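Local coordinates for protein polysaccharide deacetylase (Ammonifex degensii, PDB 4WCJ) that probably removes N-acetyl groups from poly-beta-1,6-N-acetylglucosamine as a zinc-dependent IcaB-type family 4 carbohydrate esterase, at residues A[30-35]-A[254-259]; A[39-44]-A[245-250]; A[95-100]-A[117-122]. All blocks are in the same frame, centred on the assembly; numbering follows the deposited sequence.

Contact 1. Residues A[30-35]-A[254-259]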
loop_
_atom_site.group_PDB
_atom_site.type_symbol
_atom_site.label_atom_id
_atom_site.label_comp_id
_atom_site.label_asym_id
_atom_site.label_seq_id
_atom_site.Cartn_x
_atom_site.Cartn_y
_atom_site.Cartn_z
ATOM N N THR A 30 -2.921 -17.285 3.743
ATOM C CA THR A 30 -3.782 -16.476 2.883
ATOM C C THR A 30 -5.125 -17.169 2.641
ATOM O O THR A 30 -5.265 -17.971 1.716
ATOM C CB THR A 30 -3.108 -16.177 1.523
ATOM O OG1 THR A 30 -1.826 -15.571 1.738
ATOM C CG2 THR A 30 -3.970 -15.239 0.693
ATOM N N HIS A 31 -6.109 -16.849 3.474
ATOM C CA HIS A 31 -7.408 -17.514 3.427
ATOM C C HIS A 31 -8.511 -16.535 3.043
ATOM O O HIS A 31 -8.853 -15.646 3.821
ATOM C CB HIS A 31 -7.701 -18.159 4.776
ATOM C CG HIS A 31 -6.579 -19.010 5.283
ATOM N ND1 HIS A 31 -6.519 -20.368 5.067
ATOM C CD2 HIS A 31 -5.454 -18.687 5.965
ATOM C CE1 HIS A 31 -5.415 -20.851 5.609
ATOM N NE2 HIS A 31 -4.749 -19.852 6.157
ATOM N N LEU A 32 -9.063 -16.695 1.843
ATOM C CA LEU A 32 -9.969 -15.691 1.284
ATOM C C LEU A 32 -11.266 -16.293 0.751
ATOM O O LEU A 32 -11.245 -17.115 -0.166
ATOM C CB LEU A 32 -9.272 -14.924 0.162
ATOM C CG LEU A 32 -7.887 -14.334 0.439
ATOM C CD1 LEU A 32 -7.371 -13.603 -0.796
ATOM C CD2 LEU A 32 -7.924 -13.399 1.636
ATOM N N GLN A 33 -12.393 -15.882 1.328
ATOM C CA GLN A 33 -13.700 -16.322 0.847
ATOM C C GLN A 33 -14.719 -15.182 0.852
ATOM O O GLN A 33 -14.694 -14.316 1.727
ATOM C CB GLN A 33 -14.223 -17.487 1.691
ATOM C CG GLN A 33 -13.437 -18.782 1.531
ATOM C CD GLN A 33 -13.907 -19.877 2.469
ATOM O OE1 GLN A 33 -15.004 -19.805 3.025
ATOM N NE2 GLN A 33 -13.074 -20.899 2.653
ATOM N N GLY A 34 -15.608 -15.186 -0.136
ATOM C CA GLY A 34 -16.751 -14.291 -0.139
ATOM C C GLY A 34 -16.551 -12.923 -0.765
ATOM O O GLY A 34 -15.427 -12.492 -1.026
ATOM N N ASP A 35 -17.670 -12.243 -1.004
ATOM C CA ASP A 35 -17.666 -10.881 -1.529
ATOM C C ASP A 35 -17.037 -9.916 -0.534
ATOM O O ASP A 35 -17.183 -10.067 0.675
ATOM C CB ASP A 35 -19.091 -10.420 -1.862
ATOM C CG ASP A 35 -19.655 -11.090 -3.104
ATOM O OD1 ASP A 35 -18.867 -11.589 -3.935
ATOM O OD2 ASP A 35 -20.893 -11.101 -3.256
ATOM N N PRO A 254 -2.121 -17.805 -6.011
ATOM C CA PRO A 254 -3.175 -18.799 -6.265
ATOM C C PRO A 254 -4.421 -18.602 -5.403
ATOM O O PRO A 254 -5.534 -18.827 -5.876
ATOM C CB PRO A 254 -2.487 -20.126 -5.925
ATOM C CG PRO A 254 -1.057 -19.881 -6.245
ATOM C CD PRO A 254 -0.801 -18.446 -5.866
ATOM N N GLN A 255 -4.227 -18.165 -4.163
ATOM C CA GLN A 255 -5.331 -17.961 -3.231
ATOM C C GLN A 255 -6.204 -16.786 -3.632
ATOM O O GLN A 255 -7.425 -16.835 -3.495
ATOM C CB GLN A 255 -4.796 -17.741 -1.818
ATOM C CG GLN A 255 -3.793 -18.792 -1.384
ATOM C CD GLN A 255 -4.366 -20.191 -1.440
ATOM O OE1 GLN A 255 -5.578 -20.387 -1.327
ATOM N NE2 GLN A 255 -3.494 -21.179 -1.618
ATOM N N VAL A 256 -5.566 -15.723 -4.107
ATOM C CA VAL A 256 -6.294 -14.550 -4.569
ATOM C C VAL A 256 -7.045 -14.903 -5.847
ATOM O O VAL A 256 -8.225 -14.580 -5.993
ATOM C CB VAL A 256 -5.353 -13.354 -4.814
ATOM C CG1 VAL A 256 -6.095 -12.209 -5.512
ATOM C CG2 VAL A 256 -4.746 -12.883 -3.498
ATOM N N ALA A 257 -6.360 -15.604 -6.749
ATOM C CA ALA A 257 -6.930 -16.001 -8.035
ATOM C C ALA A 257 -8.112 -16.935 -7.850
ATOM O O ALA A 257 -9.121 -16.812 -8.542
ATOM C CB ALA A 257 -5.870 -16.657 -8.910
ATOM N N ALA A 258 -7.982 -17.874 -6.919
ATOM C CA ALA A 258 -9.064 -18.802 -6.616
ATOM C C ALA A 258 -10.255 -18.064 -6.022
ATOM O O ALA A 258 -11.405 -18.341 -6.360
ATOM C CB ALA A 258 -8.584 -19.885 -5.666
ATOM N N TRP A 259 -9.964 -17.124 -5.128
ATOM C CA TRP A 259 -10.986 -16.290 -4.512
ATOM C C TRP A 259 -11.723 -15.463 -5.558
ATOM O O TRP A 259 -12.940 -15.281 -5.473
ATOM C CB TRP A 259 -10.359 -15.376 -3.464
ATOM C CG TRP A 259 -11.239 -14.256 -3.033
ATOM C CD1 TRP A 259 -12.268 -14.320 -2.144
ATOM C CD2 TRP A 259 -11.167 -12.889 -3.465
ATOM N NE1 TRP A 259 -12.847 -13.083 -1.995
ATOM C CE2 TRP A 259 -12.187 -12.185 -2.794
ATOM C CE3 TRP A 259 -10.336 -12.193 -4.353
ATOM C CZ2 TRP A 259 -12.400 -10.818 -2.981
ATOM C CZ3 TRP A 259 -10.552 -10.834 -4.543
ATOM C CH2 TRP A 259 -11.576 -10.161 -3.861
#
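The indole of W259 meets the 30-35 segment mainly along its pyrrole side: G34 O sits at the ring edge beside NE1, while the carbonyl of L32 approaches CD1 obliquely, L32 O lying 3.6 Å from W259 CD1. K91 adds a cation-pi contact to the same indole. NE1 donates to G34 O at 2.8 Å with an N-H...O angle of 155°, and the acceptor is displaced 16° from the ring plane. CG of W259 stands anti to the backbone N (chi1 165°), which swings the indole off the helix toward the incoming chain. Nearer the helix, L32 CB rests 3.8 Å from W259 CG, and its CD1 branch reaches on to V256 CG2, also at 3.8 Å. T30 CG2 lies 3.6 Å from Q255 CB, and the Q255 chain, bent at chi2, brings CG alongside T30 O. With an alanine at W259, G34 O would probably lose its indole donor and L32 the ring against which its CB packs. V38 and V93 extend the apolar surroundings of the indole into the sheet. The contact joins the loop leading into strand 36-42 to the last helix, 253-261, packing the two ends of the modelled chain together on the outside of the beta/alpha barrel.

Contact 2. Residues A[39-44]-A[245-250]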
loop_
_atom_site.group_PDB
_atom_site.type_symbol
_atom_site.label_atom_id
_atom_site.label_comp_id
_atom_site.label_asym_id
_atom_site.label_seq_id
_atom_site.Cartn_x
_atom_site.Cartn_y
_atom_site.Cartn_z
ATOM N N VAL A 39 -7.091 -6.285 -0.708
ATOM C CA VAL A 39 -6.111 -5.262 -1.024
ATOM C C VAL A 39 -4.748 -5.912 -1.246
ATOM O O VAL A 39 -4.214 -6.562 -0.350
ATOM C CB VAL A 39 -6.031 -4.202 0.097
ATOM C CG1 VAL A 39 -5.069 -3.097 -0.278
ATOM C CG2 VAL A 39 -7.413 -3.611 0.358
ATOM N N LEU A 40 -4.197 -5.749 -2.448
ATOM C CA LEU A 40 -2.924 -6.387 -2.784
ATOM C C LEU A 40 -1.751 -5.487 -2.424
ATOM O O LEU A 40 -1.811 -4.274 -2.618
ATOM C CB LEU A 40 -2.873 -6.739 -4.272
ATOM C CG LEU A 40 -4.062 -7.524 -4.825
ATOM C CD1 LEU A 40 -3.907 -7.761 -6.324
ATOM C CD2 LEU A 40 -4.239 -8.831 -4.088
ATOM N N CYS A 41 -0.698 -6.085 -1.879
ATOM C CA CYS A 41 0.527 -5.365 -1.574
ATOM C C CYS A 41 1.681 -5.876 -2.433
ATOM O O CYS A 41 2.155 -7.005 -2.262
ATOM C CB CYS A 41 0.885 -5.485 -0.092
ATOM S SG CYS A 41 2.466 -4.713 0.335
ATOM N N TYR A 42 2.113 -5.029 -3.363
ATOM C CA TYR A 42 3.292 -5.264 -4.193
ATOM C C TYR A 42 4.447 -4.381 -3.722
ATOM O O TYR A 42 4.240 -3.427 -2.964
ATOM C CB TYR A 42 3.003 -4.968 -5.668
ATOM C CG TYR A 42 1.961 -5.829 -6.340
ATOM C CD1 TYR A 42 2.311 -7.035 -6.943
ATOM C CD2 TYR A 42 0.633 -5.423 -6.407
ATOM C CE1 TYR A 42 1.363 -7.821 -7.578
ATOM C CE2 TYR A 42 -0.325 -6.205 -7.034
ATOM C CZ TYR A 42 0.048 -7.400 -7.622
ATOM O OH TYR A 42 -0.896 -8.181 -8.251
ATOM N N HIS A 43 5.665 -4.706 -4.149
ATOM C CA HIS A 43 6.823 -3.864 -3.862
ATOM C C HIS A 43 7.528 -3.457 -5.145
ATOM O O HIS A 43 7.538 -2.286 -5.529
ATOM C CB HIS A 43 7.805 -4.585 -2.934
ATOM C CG HIS A 43 7.340 -4.652 -1.516
ATOM N ND1 HIS A 43 6.490 -5.633 -1.057
ATOM C CD2 HIS A 43 7.595 -3.848 -0.456
ATOM C CE1 HIS A 43 6.242 -5.432 0.226
ATOM N NE2 HIS A 43 6.902 -4.358 0.615
ATOM N N ARG A 44 8.104 -4.445 -5.817
ATOM C CA ARG A 44 8.888 -4.192 -7.017
ATOM C C ARG A 44 8.348 -4.945 -8.208
ATOM O O ARG A 44 7.838 -6.055 -8.079
ATOM C CB ARG A 44 10.350 -4.581 -6.797
ATOM C CG ARG A 44 10.998 -3.829 -5.657
ATOM C CD ARG A 44 12.223 -4.547 -5.138
ATOM N NE ARG A 44 12.711 -3.916 -3.917
ATOM C CZ ARG A 44 13.307 -4.575 -2.927
ATOM N NH1 ARG A 44 13.722 -3.924 -1.846
ATOM N NH2 ARG A 44 13.497 -5.886 -3.023
ATOM N N ARG A 245 -4.065 -6.467 4.169
ATOM C CA ARG A 245 -3.577 -6.619 2.800
ATOM C C ARG A 245 -2.910 -7.971 2.588
ATOM O O ARG A 245 -2.299 -8.528 3.506
ATOM C CB ARG A 245 -2.582 -5.510 2.433
ATOM C CG ARG A 245 -3.111 -4.090 2.550
ATOM C CD ARG A 245 -2.063 -3.108 2.058
ATOM N NE ARG A 245 -0.871 -3.167 2.901
ATOM C CZ ARG A 245 0.302 -2.638 2.577
ATOM N NH1 ARG A 245 0.448 -2.001 1.421
ATOM N NH2 ARG A 245 1.327 -2.743 3.413
ATOM N N VAL A 246 -3.035 -8.483 1.369
ATOM C CA VAL A 246 -2.346 -9.688 0.945
ATOM C C VAL A 246 -1.016 -9.342 0.285
ATOM O O VAL A 246 -0.993 -8.720 -0.766
ATOM C CB VAL A 246 -3.184 -10.503 -0.058
ATOM C CG1 VAL A 246 -2.415 -11.758 -0.494
ATOM C CG2 VAL A 246 -4.538 -10.865 0.540
ATOM N N LEU A 247 0.091 -9.745 0.900
ATOM C CA LEU A 247 1.386 -9.581 0.256
ATOM C C LEU A 247 1.454 -10.545 -0.928
ATOM O O LEU A 247 1.412 -11.762 -0.736
ATOM C CB LEU A 247 2.531 -9.855 1.244
ATOM C CG LEU A 247 3.950 -9.685 0.687
ATOM C CD1 LEU A 247 4.263 -8.200 0.516
ATOM C CD2 LEU A 247 4.988 -10.366 1.570
ATOM N N VAL A 248 1.542 -10.009 -2.142
ATOM C CA VAL A 248 1.578 -10.851 -3.337
ATOM C C VAL A 248 2.903 -11.602 -3.460
ATOM O O VAL A 248 3.975 -11.001 -3.506
ATOM C CB VAL A 248 1.348 -10.037 -4.621
ATOM C CG1 VAL A 248 1.338 -10.959 -5.845
ATOM C CG2 VAL A 248 0.048 -9.249 -4.525
ATOM N N THR A 249 2.807 -12.927 -3.501
ATOM C CA THR A 249 3.956 -13.807 -3.676
ATOM C C THR A 249 3.550 -14.912 -4.645
ATOM O O THR A 249 2.373 -15.025 -4.987
ATOM C CB THR A 249 4.421 -14.433 -2.341
ATOM O OG1 THR A 249 3.418 -15.337 -1.865
ATOM C CG2 THR A 249 4.701 -13.371 -1.289
ATOM N N PRO A 250 4.512 -15.735 -5.093
ATOM C CA PRO A 250 4.090 -16.885 -5.903
ATOM C C PRO A 250 3.130 -17.806 -5.151
ATOM O O PRO A 250 2.291 -18.445 -5.780
ATOM C CB PRO A 250 5.407 -17.601 -6.204
ATOM C CG PRO A 250 6.418 -16.523 -6.188
ATOM C CD PRO A 250 5.978 -15.569 -5.107
HETATM O O HOH W 1 5.138 -7.859 -2.743
#
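R245 CG lies anti to its own carbonyl carbon, and a bend at chi3 (-63°) folds the guanidinium back over C41, whose SG stands anti to the backbone N (chi1 176°), which sets it against one face of that group, toward the rim. C41 SG is 3.6 Å from R245 NH1. Nearer the backbone, the R245 methylenes pass across V39, with CG 3.6 Å from V39 CG1. The polar end of R245 has partners beyond the two strands: a salt bridge to D98 and hydrogen bonds to T96 and T229, which together fix the rotation of the guanidinium. On the opposite face of the sheet, V248 CG2 sits over the Y42 ring, 3.7 Å from its centroid and 18° off the normal, a CH-pi contact, while V248 CG1 touches Y42 CE1. The Y42 hydroxyl bonds to Q61 on helix 55-67. H43 meets L247 differently: L247 CD1 comes to the imidazole edge, 3.4 Å from H43 CE1. A water at the ring edge bonds H43 ND1 and lies within hydrogen-bonding reach of C41 O. The backbones run parallel with a marked twist, V246 N giving to V39 O (2.8 Å), C41 N to V246 O (2.9 Å) and V248 N to C41 O (3.1 Å). This twisted parallel pair brings the last strand of the chain beside the first, as in the curled sheet of the beta/alpha barrel of family 4 carbohydrate esterases, with H43 and R245 at the zinc end.

Contact 3. Residues A[95-100]-A[117-122]. With ZN (zinc ion), chain B.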
loop_
_atom_site.group_PDB
_atom_site.type_symbol
_atom_site.label_atom_id
_atom_site.label_comp_id
_atom_site.label_asym_id
_atom_site.label_seq_id
_atom_site.Cartn_x
_atom_site.Cartn_y
_atom_site.Cartn_z
ATOM N N VAL A 95 -5.255 -2.106 -5.549
ATOM C CA VAL A 95 -3.833 -2.330 -5.786
ATOM C C VAL A 95 -3.004 -1.347 -4.962
ATOM O O VAL A 95 -3.253 -0.140 -4.997
ATOM C CB VAL A 95 -3.477 -2.179 -7.284
ATOM C CG1 VAL A 95 -1.979 -2.331 -7.499
ATOM C CG2 VAL A 95 -4.253 -3.184 -8.117
ATOM N N THR A 96 -2.045 -1.864 -4.194
ATOM C CA THR A 96 -1.118 -1.003 -3.460
ATOM C C THR A 96 0.340 -1.438 -3.635
ATOM O O THR A 96 0.643 -2.625 -3.847
ATOM C CB THR A 96 -1.440 -0.949 -1.933
ATOM O OG1 THR A 96 -0.953 -2.130 -1.277
ATOM C CG2 THR A 96 -2.933 -0.778 -1.691
ATOM N N PHE A 97 1.234 -0.459 -3.530
ATOM C CA PHE A 97 2.676 -0.679 -3.550
ATOM C C PHE A 97 3.327 -0.055 -2.327
ATOM O O PHE A 97 2.980 1.071 -1.962
ATOM C CB PHE A 97 3.311 -0.073 -4.804
ATOM C CG PHE A 97 3.099 -0.881 -6.043
ATOM C CD1 PHE A 97 1.886 -0.859 -6.699
ATOM C CD2 PHE A 97 4.122 -1.665 -6.549
ATOM C CE1 PHE A 97 1.693 -1.599 -7.846
ATOM C CE2 PHE A 97 3.933 -2.411 -7.695
ATOM C CZ PHE A 97 2.719 -2.384 -8.338
ATOM N N ASP A 98 4.274 -0.768 -1.718
ATOM C CA ASP A 98 5.063 -0.249 -0.588
ATOM C C ASP A 98 6.504 0.076 -0.953
ATOM O O ASP A 98 7.148 -0.721 -1.614
ATOM C CB ASP A 98 5.102 -1.257 0.565
ATOM C CG ASP A 98 3.815 -1.297 1.358
ATOM O OD1 ASP A 98 2.838 -0.615 0.968
ATOM O OD2 ASP A 98 3.784 -2.030 2.368
ATOM N N ASP A 99 6.957 1.247 -0.492
ATOM C CA ASP A 99 8.357 1.701 -0.323
ATOM C C ASP A 99 8.705 2.919 -1.188
ATOM O O ASP A 99 9.081 3.970 -0.659
ATOM C CB ASP A 99 9.384 0.591 -0.585
ATOM C CG ASP A 99 9.342 -0.491 0.477
ATOM O OD1 ASP A 99 8.599 -0.307 1.450
ATOM O OD2 ASP A 99 10.033 -1.519 0.326
ATOM N N GLY A 100 8.590 2.780 -2.506
ATOM C CA GLY A 100 8.907 3.883 -3.393
ATOM C C GLY A 100 9.823 3.474 -4.534
ATOM O O GLY A 100 10.420 4.330 -5.195
ATOM N N ILE A 117 -6.070 1.372 -14.144
ATOM C CA ILE A 117 -6.220 0.824 -12.801
ATOM C C ILE A 117 -5.593 1.746 -11.756
ATOM O O ILE A 117 -4.385 2.015 -11.781
ATOM C CB ILE A 117 -5.594 -0.584 -12.703
ATOM C CG1 ILE A 117 -6.396 -1.572 -13.554
ATOM C CG2 ILE A 117 -5.542 -1.053 -11.252
ATOM C CD1 ILE A 117 -5.713 -2.903 -13.760
ATOM N N PRO A 118 -6.416 2.224 -10.821
ATOM C CA PRO A 118 -5.926 3.056 -9.720
ATOM C C PRO A 118 -5.008 2.259 -8.798
ATOM O O PRO A 118 -5.059 1.029 -8.795
ATOM C CB PRO A 118 -7.203 3.462 -8.976
ATOM C CG PRO A 118 -8.353 2.888 -9.762
ATOM C CD PRO A 118 -7.809 1.803 -10.616
ATOM N N PHE A 119 -4.174 2.947 -8.033
ATOM C CA PHE A 119 -3.363 2.266 -7.037
ATOM C C PHE A 119 -2.931 3.217 -5.929
ATOM O O PHE A 119 -2.860 4.431 -6.119
ATOM C CB PHE A 119 -2.142 1.594 -7.692
ATOM C CG PHE A 119 -1.198 2.549 -8.389
ATOM C CD1 PHE A 119 -1.548 3.152 -9.590
ATOM C CD2 PHE A 119 0.057 2.807 -7.856
ATOM C CE1 PHE A 119 -0.681 4.016 -10.225
ATOM C CE2 PHE A 119 0.932 3.667 -8.493
ATOM C CZ PHE A 119 0.567 4.265 -9.680
ATOM N N LEU A 120 -2.669 2.656 -4.754
ATOM C CA LEU A 120 -2.175 3.428 -3.631
ATOM C C LEU A 120 -0.680 3.144 -3.476
ATOM O O LEU A 120 -0.270 1.991 -3.348
ATOM C CB LEU A 120 -2.932 3.071 -2.344
ATOM C CG LEU A 120 -3.299 4.207 -1.378
ATOM C CD1 LEU A 120 -4.150 3.697 -0.200
ATOM C CD2 LEU A 120 -2.070 4.944 -0.884
ATOM N N PHE A 121 0.127 4.199 -3.483
ATOM C CA PHE A 121 1.582 4.084 -3.399
ATOM C C PHE A 121 2.053 4.593 -2.041
ATOM O O PHE A 121 2.081 5.817 -1.823
ATOM C CB PHE A 121 2.223 4.895 -4.529
ATOM C CG PHE A 121 3.660 4.532 -4.835
ATOM C CD1 PHE A 121 4.259 3.398 -4.291
ATOM C CD2 PHE A 121 4.420 5.364 -5.660
ATOM C CE1 PHE A 121 5.586 3.085 -4.591
ATOM C CE2 PHE A 121 5.747 5.055 -5.948
ATOM C CZ PHE A 121 6.320 3.920 -5.427
ATOM N N PHE A 122 2.409 3.675 -1.145
ATOM C CA PHE A 122 2.895 4.044 0.178
ATOM C C PHE A 122 4.397 4.298 0.136
ATOM O O PHE A 122 5.171 3.358 0.030
ATOM C CB PHE A 122 2.590 2.939 1.193
ATOM C CG PHE A 122 1.118 2.685 1.411
ATOM C CD1 PHE A 122 0.383 3.481 2.281
ATOM C CD2 PHE A 122 0.474 1.634 0.767
ATOM C CE1 PHE A 122 -0.965 3.226 2.500
ATOM C CE2 PHE A 122 -0.876 1.383 0.981
ATOM C CZ PHE A 122 -1.591 2.179 1.848
HETATM ZN ZN ZN B . 7.934 -1.455 3.161
HETATM O O HOH W 2 -6.937 -0.725 -7.583
HETATM O O HOH W 3 6.365 -3.105 2.800
HETATM O O HOH W 4 9.116 -3.166 2.322
#
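Strands 95-99 and 119-122 run parallel, 14° apart, and their ladder of four backbone bonds alternates from L120 N to V95 O through to D99 N to F122 O (2.8 Å). T96 and L120 point the same way, T96 CG2 lying 3.9 Å from L120 CB, with F122 beyond them presenting its CE2 edge to T96 CB. D98 runs alongside F122, its carboxylate nearly perpendicular to the ring (88°), OD1 being 3.3 Å from F122 CD2. On the other face F121, with CG anti to the backbone N (chi1 -162°), turns its ring along the neighbouring strand: CD1 touches F97 CB at 3.6 Å, and CZ comes within 3.3 Å of G100 CA. V104 of helix 102-114, the crossover of this beta-alpha-beta unit, packs on F97 and F121. At the strand end D99 OD1 binds the zinc ion at 2.2 Å, and H157 and H162 complete the protein ligands. Two waters take further coordination positions; one donates to D98 OD2, the other to D99 OD2. Adjacent aspartates thus divide the work, D99 binding the metal directly and D98 reaching it through a water, whose orientation the D98 carboxylate, paired with R245, is likely to influence.

How the contacts relate
Strand 36-42 is the common element: in contact 2 it pairs with strand 242-247, and its other neighbour is strand 91-99 of contact 3. These two contacts, 10 Å apart between centres, are joined by R245 NH2 to D98 OD2 (2.8 Å, a salt bridge) and by a probable hydrogen bond between L40 O and T96 OG1 (2.7 Å). Through D98, whose carboxylate bonds a zinc-bound water, R245 probably acts behind the metal site; the H43 side chain lies about 4 Å from the ion. Contact 1 packs behind contact 2, V256 CG2 4.0 Å from V246 CG1, but stays about 10 Å from contact 3 at nearest atoms. Along the chain, contact 3 lies within the loop closed by contact 2, itself within that of contact 1.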